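Local structure of phosphoribosylglycinamide synthetase (Anaerococcus prevotii, 4DIM) at residues Val234-Val246 and Val262-Ile274. The protein probably acts as an ATP-dependent ligase of the ATP-grasp family, binding ATP and metal ions. Sequence-based numbering, arbitrary orientation.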
loop_
_atom_site.group_PDB
_atom_site.type_symbol
_atom_site.label_atom_id
_atom_site.label_comp_id
_atom_site.label_asym_id
_atom_site.label_seq_id
_atom_site.Cartn_x
_atom_site.Cartn_y
_atom_site.Cartn_z
ATOM N N VAL A 234 11.674 -9.776 13.813
ATOM C CA VAL A 234 11.893 -11.125 13.308
ATOM C C VAL A 234 13.386 -11.369 13.241
ATOM O O VAL A 234 14.184 -10.423 13.266
ATOM C CB VAL A 234 11.226 -11.342 11.929
ATOM C CG1 VAL A 234 9.706 -11.404 12.046
ATOM C CG2 VAL A 234 11.661 -10.278 10.915
ATOM N N LYS A 235 13.765 -12.628 13.085
ATOM C CA LYS A 235 15.176 -12.988 12.908
ATOM C C LYS A 235 15.670 -12.408 11.550
ATOM O O LYS A 235 14.869 -12.245 10.625
ATOM C CB LYS A 235 15.353 -14.502 12.921
ATOM C CG LYS A 235 14.892 -15.214 14.170
ATOM C CD LYS A 235 15.657 -14.907 15.405
ATOM C CE LYS A 235 15.674 -16.026 16.413
ATOM N NZ LYS A 235 16.984 -16.775 16.430
ATOM N N ASP A 236 16.976 -12.160 11.401
ATOM C CA ASP A 236 17.482 -11.613 10.132
ATOM C C ASP A 236 17.222 -12.566 8.932
ATOM O O ASP A 236 17.153 -12.092 7.802
ATOM C CB ASP A 236 18.984 -11.307 10.214
ATOM C CG ASP A 236 19.458 -10.296 11.257
ATOM O OD1 ASP A 236 18.732 -9.315 11.512
ATOM O OD2 ASP A 236 20.617 -10.416 11.709
ATOM N N ASP A 237 17.059 -13.892 9.175
ATOM C CA ASP A 237 16.777 -14.887 8.149
ATOM C C ASP A 237 15.412 -14.638 7.461
ATOM O O ASP A 237 15.279 -14.877 6.260
ATOM C CB ASP A 237 16.810 -16.288 8.770
ATOM C CG ASP A 237 16.640 -17.394 7.753
ATOM O OD1 ASP A 237 15.824 -18.317 8.011
ATOM O OD2 ASP A 237 17.263 -17.300 6.653
ATOM N N ILE A 238 14.432 -14.106 8.213
ATOM C CA ILE A 238 13.108 -13.763 7.695
ATOM C C ILE A 238 13.237 -12.494 6.850
ATOM O O ILE A 238 12.622 -12.378 5.791
ATOM C CB ILE A 238 12.075 -13.584 8.866
ATOM C CG1 ILE A 238 12.047 -14.800 9.801
ATOM C CG2 ILE A 238 10.669 -13.308 8.334
ATOM C CD1 ILE A 238 11.981 -16.175 9.098
ATOM N N ILE A 239 14.073 -11.568 7.301
ATOM C CA ILE A 239 14.301 -10.299 6.589
ATOM C C ILE A 239 14.913 -10.603 5.193
ATOM O O ILE A 239 14.518 -10.000 4.212
ATOM C CB ILE A 239 15.210 -9.338 7.427
ATOM C CG1 ILE A 239 14.574 -8.946 8.780
ATOM C CG2 ILE A 239 15.628 -8.098 6.628
ATOM C CD1 ILE A 239 13.355 -7.973 8.741
ATOM N N GLU A 240 15.869 -11.523 5.128
ATOM C CA GLU A 240 16.545 -11.903 3.880
ATOM C C GLU A 240 15.679 -12.739 2.988
ATOM O O GLU A 240 15.776 -12.621 1.771
ATOM C CB GLU A 240 17.826 -12.661 4.183
ATOM C CG GLU A 240 18.879 -11.815 4.884
ATOM C CD GLU A 240 19.199 -10.440 4.307
ATOM O OE1 GLU A 240 19.607 -10.358 3.121
ATOM O OE2 GLU A 240 19.062 -9.443 5.060
ATOM N N LYS A 241 14.848 -13.604 3.581
ATOM C CA LYS A 241 13.874 -14.385 2.828
ATOM C C LYS A 241 12.848 -13.459 2.132
ATOM O O LYS A 241 12.413 -13.778 1.042
ATOM C CB LYS A 241 13.172 -15.383 3.747
ATOM C CG LYS A 241 13.923 -16.686 3.912
ATOM C CD LYS A 241 13.310 -17.548 5.016
ATOM C CE LYS A 241 14.101 -18.812 5.290
ATOM N NZ LYS A 241 13.773 -19.367 6.618
ATOM N N THR A 242 12.498 -12.325 2.751
ATOM C CA THR A 242 11.563 -11.324 2.221
ATOM C C THR A 242 12.227 -10.586 1.034
ATOM O O THR A 242 11.603 -10.401 -0.023
ATOM C CB THR A 242 11.120 -10.365 3.372
ATOM O OG1 THR A 242 10.369 -11.118 4.314
ATOM C CG2 THR A 242 10.257 -9.228 2.917
ATOM N N LYS A 243 13.485 -10.189 1.209
ATOM C CA LYS A 243 14.290 -9.560 0.164
ATOM C C LYS A 243 14.371 -10.476 -1.058
ATOM O O LYS A 243 14.247 -10.019 -2.192
ATOM C CB LYS A 243 15.729 -9.243 0.681
ATOM C CG LYS A 243 15.816 -8.002 1.591
ATOM C CD LYS A 243 17.125 -7.786 2.308
ATOM C CE LYS A 243 17.022 -6.595 3.247
ATOM N NZ LYS A 243 18.312 -6.313 3.959
ATOM N N THR A 244 14.513 -11.778 -0.811
ATOM C CA THR A 244 14.593 -12.747 -1.871
ATOM C C THR A 244 13.283 -12.852 -2.637
ATOM O O THR A 244 13.322 -12.814 -3.871
ATOM C CB THR A 244 15.005 -14.109 -1.321
ATOM O OG1 THR A 244 16.380 -14.028 -0.910
ATOM C CG2 THR A 244 14.836 -15.231 -2.356
ATOM N N GLU A 245 12.140 -13.054 -1.941
ATOM C CA GLU A 245 10.863 -13.239 -2.640
ATOM C C GLU A 245 10.411 -11.963 -3.316
ATOM O O GLU A 245 9.869 -12.041 -4.414
ATOM C CB GLU A 245 9.750 -13.740 -1.707
ATOM C CG GLU A 245 9.918 -15.131 -1.134
ATOM C CD GLU A 245 10.399 -16.216 -2.080
ATOM O OE1 GLU A 245 9.590 -16.642 -2.930
ATOM O OE2 GLU A 245 11.561 -16.672 -1.950
ATOM N N VAL A 246 10.602 -10.794 -2.678
ATOM C CA VAL A 246 10.177 -9.551 -3.307
ATOM C C VAL A 246 10.977 -9.319 -4.603
ATOM O O VAL A 246 10.382 -9.015 -5.622
ATOM C CB VAL A 246 10.292 -8.365 -2.325
ATOM C CG1 VAL A 246 10.172 -7.023 -3.047
ATOM C CG2 VAL A 246 9.249 -8.488 -1.208
ATOM N N VAL A 262 4.062 -4.315 -0.837
ATOM C CA VAL A 262 3.847 -5.749 -0.699
ATOM C C VAL A 262 3.193 -6.149 0.660
ATOM O O VAL A 262 3.490 -5.568 1.724
ATOM C CB VAL A 262 5.188 -6.519 -0.843
ATOM C CG1 VAL A 262 4.931 -7.968 -1.223
ATOM C CG2 VAL A 262 6.101 -5.846 -1.868
ATOM N N ASP A 263 2.299 -7.169 0.578
ATOM C CA ASP A 263 1.629 -7.807 1.709
ATOM C C ASP A 263 2.189 -9.201 1.764
ATOM O O ASP A 263 2.041 -9.969 0.808
ATOM C CB ASP A 263 0.084 -7.832 1.567
ATOM C CG ASP A 263 -0.621 -6.495 1.418
ATOM O OD1 ASP A 263 -0.156 -5.501 2.031
ATOM O OD2 ASP A 263 -1.712 -6.467 0.798
HETATM N N MSE A 264 2.868 -9.500 2.856
HETATM C CA MSE A 264 3.515 -10.757 3.136
HETATM C C MSE A 264 2.781 -11.555 4.209
HETATM O O MSE A 264 1.975 -11.040 4.969
HETATM C CB MSE A 264 4.939 -10.489 3.691
HETATM C CG MSE A 264 5.830 -9.406 2.949
HETATM SE SE MSE A 264 6.556 -10.050 1.336
HETATM C CE MSE A 264 7.267 -11.938 1.816
ATOM N N ILE A 265 3.188 -12.795 4.359
ATOM C CA ILE A 265 2.764 -13.646 5.471
ATOM C C ILE A 265 3.924 -14.583 5.832
ATOM O O ILE A 265 4.586 -15.145 4.956
ATOM C CB ILE A 265 1.458 -14.414 5.222
ATOM C CG1 ILE A 265 1.076 -15.272 6.446
ATOM C CG2 ILE A 265 1.560 -15.270 3.985
ATOM C CD1 ILE A 265 -0.268 -15.404 6.641
ATOM N N LEU A 266 4.162 -14.751 7.122
ATOM C CA LEU A 266 5.223 -15.645 7.572
ATOM C C LEU A 266 4.607 -16.930 8.147
ATOM O O LEU A 266 3.817 -16.854 9.089
ATOM C CB LEU A 266 6.115 -14.905 8.585
ATOM C CG LEU A 266 6.899 -15.709 9.577
ATOM C CD1 LEU A 266 7.998 -16.498 8.884
ATOM C CD2 LEU A 266 7.501 -14.793 10.560
ATOM N N LYS A 267 4.955 -18.101 7.548
ATOM C CA LYS A 267 4.515 -19.421 8.022
ATOM C C LYS A 267 5.685 -20.391 8.078
ATOM O O LYS A 267 6.286 -20.691 7.041
ATOM C CB LYS A 267 3.392 -20.017 7.131
ATOM C CG LYS A 267 2.893 -21.415 7.563
ATOM C CD LYS A 267 1.707 -21.835 6.729
ATOM C CE LYS A 267 1.157 -23.228 6.993
ATOM N NZ LYS A 267 -0.077 -23.492 6.190
ATOM N N ASP A 268 5.964 -20.933 9.276
ATOM C CA ASP A 268 6.995 -21.967 9.461
ATOM C C ASP A 268 8.349 -21.569 8.828
ATOM O O ASP A 268 8.940 -22.340 8.060
ATOM C CB ASP A 268 6.510 -23.316 8.884
ATOM C CG ASP A 268 5.166 -23.786 9.450
ATOM O OD1 ASP A 268 4.850 -23.430 10.621
ATOM O OD2 ASP A 268 4.433 -24.534 8.730
ATOM N N ASN A 269 8.833 -20.376 9.184
ATOM C CA ASN A 269 10.082 -19.824 8.673
ATOM C C ASN A 269 10.130 -19.767 7.121
ATOM O O ASN A 269 11.179 -19.910 6.502
ATOM C CB ASN A 269 11.304 -20.571 9.266
ATOM C CG ASN A 269 11.470 -20.210 10.717
ATOM O OD1 ASN A 269 11.498 -19.020 11.077
ATOM N ND2 ASN A 269 11.481 -21.207 11.599
ATOM N N GLU A 270 9.008 -19.449 6.518
ATOM C CA GLU A 270 8.921 -19.249 5.083
ATOM C C GLU A 270 7.962 -18.160 4.883
ATOM O O GLU A 270 7.005 -18.047 5.657
ATOM C CB GLU A 270 8.529 -20.521 4.322
ATOM C CG GLU A 270 9.700 -21.483 4.107
ATOM C CD GLU A 270 10.947 -20.913 3.450
ATOM O OE1 GLU A 270 10.826 -19.938 2.668
ATOM O OE2 GLU A 270 12.050 -21.423 3.754
ATOM N N VAL A 271 8.251 -17.299 3.900
ATOM C CA VAL A 271 7.437 -16.114 3.658
ATOM C C VAL A 271 6.780 -16.249 2.326
ATOM O O VAL A 271 7.325 -16.854 1.421
ATOM C CB VAL A 271 8.247 -14.803 3.794
ATOM C CG1 VAL A 271 8.911 -14.736 5.158
ATOM C CG2 VAL A 271 9.294 -14.657 2.682
ATOM N N TYR A 272 5.587 -15.698 2.222
ATOM C CA TYR A 272 4.747 -15.760 1.027
ATOM C C TYR A 272 4.200 -14.393 0.701
ATOM O O TYR A 272 3.835 -13.654 1.622
ATOM C CB TYR A 272 3.575 -16.734 1.258
ATOM C CG TYR A 272 4.021 -18.122 1.649
ATOM C CD1 TYR A 272 4.107 -19.139 0.704
ATOM C CD2 TYR A 272 4.292 -18.441 2.973
ATOM C CE1 TYR A 272 4.538 -20.413 1.055
ATOM C CE2 TYR A 272 4.711 -19.714 3.338
ATOM C CZ TYR A 272 4.866 -20.694 2.370
ATOM O OH TYR A 272 5.295 -21.971 2.705
ATOM N N ILE A 273 4.074 -14.090 -0.611
ATOM C CA ILE A 273 3.526 -12.828 -1.088
ATOM C C ILE A 273 2.071 -12.996 -1.289
ATOM O O ILE A 273 1.668 -13.795 -2.131
ATOM C CB ILE A 273 4.207 -12.399 -2.409
ATOM C CG1 ILE A 273 5.711 -12.171 -2.179
ATOM C CG2 ILE A 273 3.503 -11.144 -3.018
ATOM C CD1 ILE A 273 6.402 -11.799 -3.241
ATOM N N ILE A 274 1.265 -12.181 -0.596
ATOM C CA ILE A 274 -0.192 -12.177 -0.789
ATOM C C ILE A 274 -0.571 -11.210 -1.935
ATOM O O ILE A 274 -1.240 -11.624 -2.855
ATOM C CB ILE A 274 -0.937 -11.787 0.504
ATOM C CG1 ILE A 274 -0.575 -12.706 1.658
ATOM C CG2 ILE A 274 -2.443 -11.804 0.255
ATOM C CD1 ILE A 274 -0.672 -11.949 3.017
#
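The side-chain amide of Asn-269 meets helix 236-246 at its oxygen end, where the terminal methyl CD1 of Ile-238 lies 3.5 Å from OD1 and close to the amide plane. The carboxylate of Glu-270 is the second flat group: the end of Lys-241 stands over one of its faces, offset toward OE2, which lies 3.7 Å from CE. The one hydrogen bond across the contact runs from Lys-241 NZ to Asn-269 O, 2.7 Å, with the donor tilted 21° from the carbonyl plane. Because the lysine chain is extended beyond CG, its ammonium reaches from the helix down to the hairpin turn. It also forms a salt bridge with Asp-237, one turn earlier on its own helix, meeting OD1 on the syn side but 33° out of the carboxylate plane, while the ion pair with Glu-270 is long. One cation thus joins two carboxylates and a turn carbonyl, and would be expected to ease the repulsion between the acids.

Beside this polar network the contact is mostly apolar. Val-271 CG1 approaches Ile-238 CG2 at 3.9 Å, and its other methyl, CG2, sits 3.6 Å from Lys-241 O. Leu-266 crosses Ile-238 at roughly a right angle, CD1 to CD1. Thr-242 OG1 bonds back to Ile-238 O, while its CG2 faces the selenium of selenomethionine Met-264. Val-246 CG2 rests 4.0 Å from that SE, and Ile-273 CD1 reaches the backbone of Glu-245, whose carboxylate accepts a hydrogen bond from Asn-123 N.

Asp-268 and Asn-269, both with left-handed backbone torsions, form the tight two-residue turn. The case illustrates a helix laid over a marginal beta-hairpin, at 34° to strand 270-274, and over neighbouring strands 194-203 and 206-219 of an antiparallel sheet, as in the ATP-grasp fold.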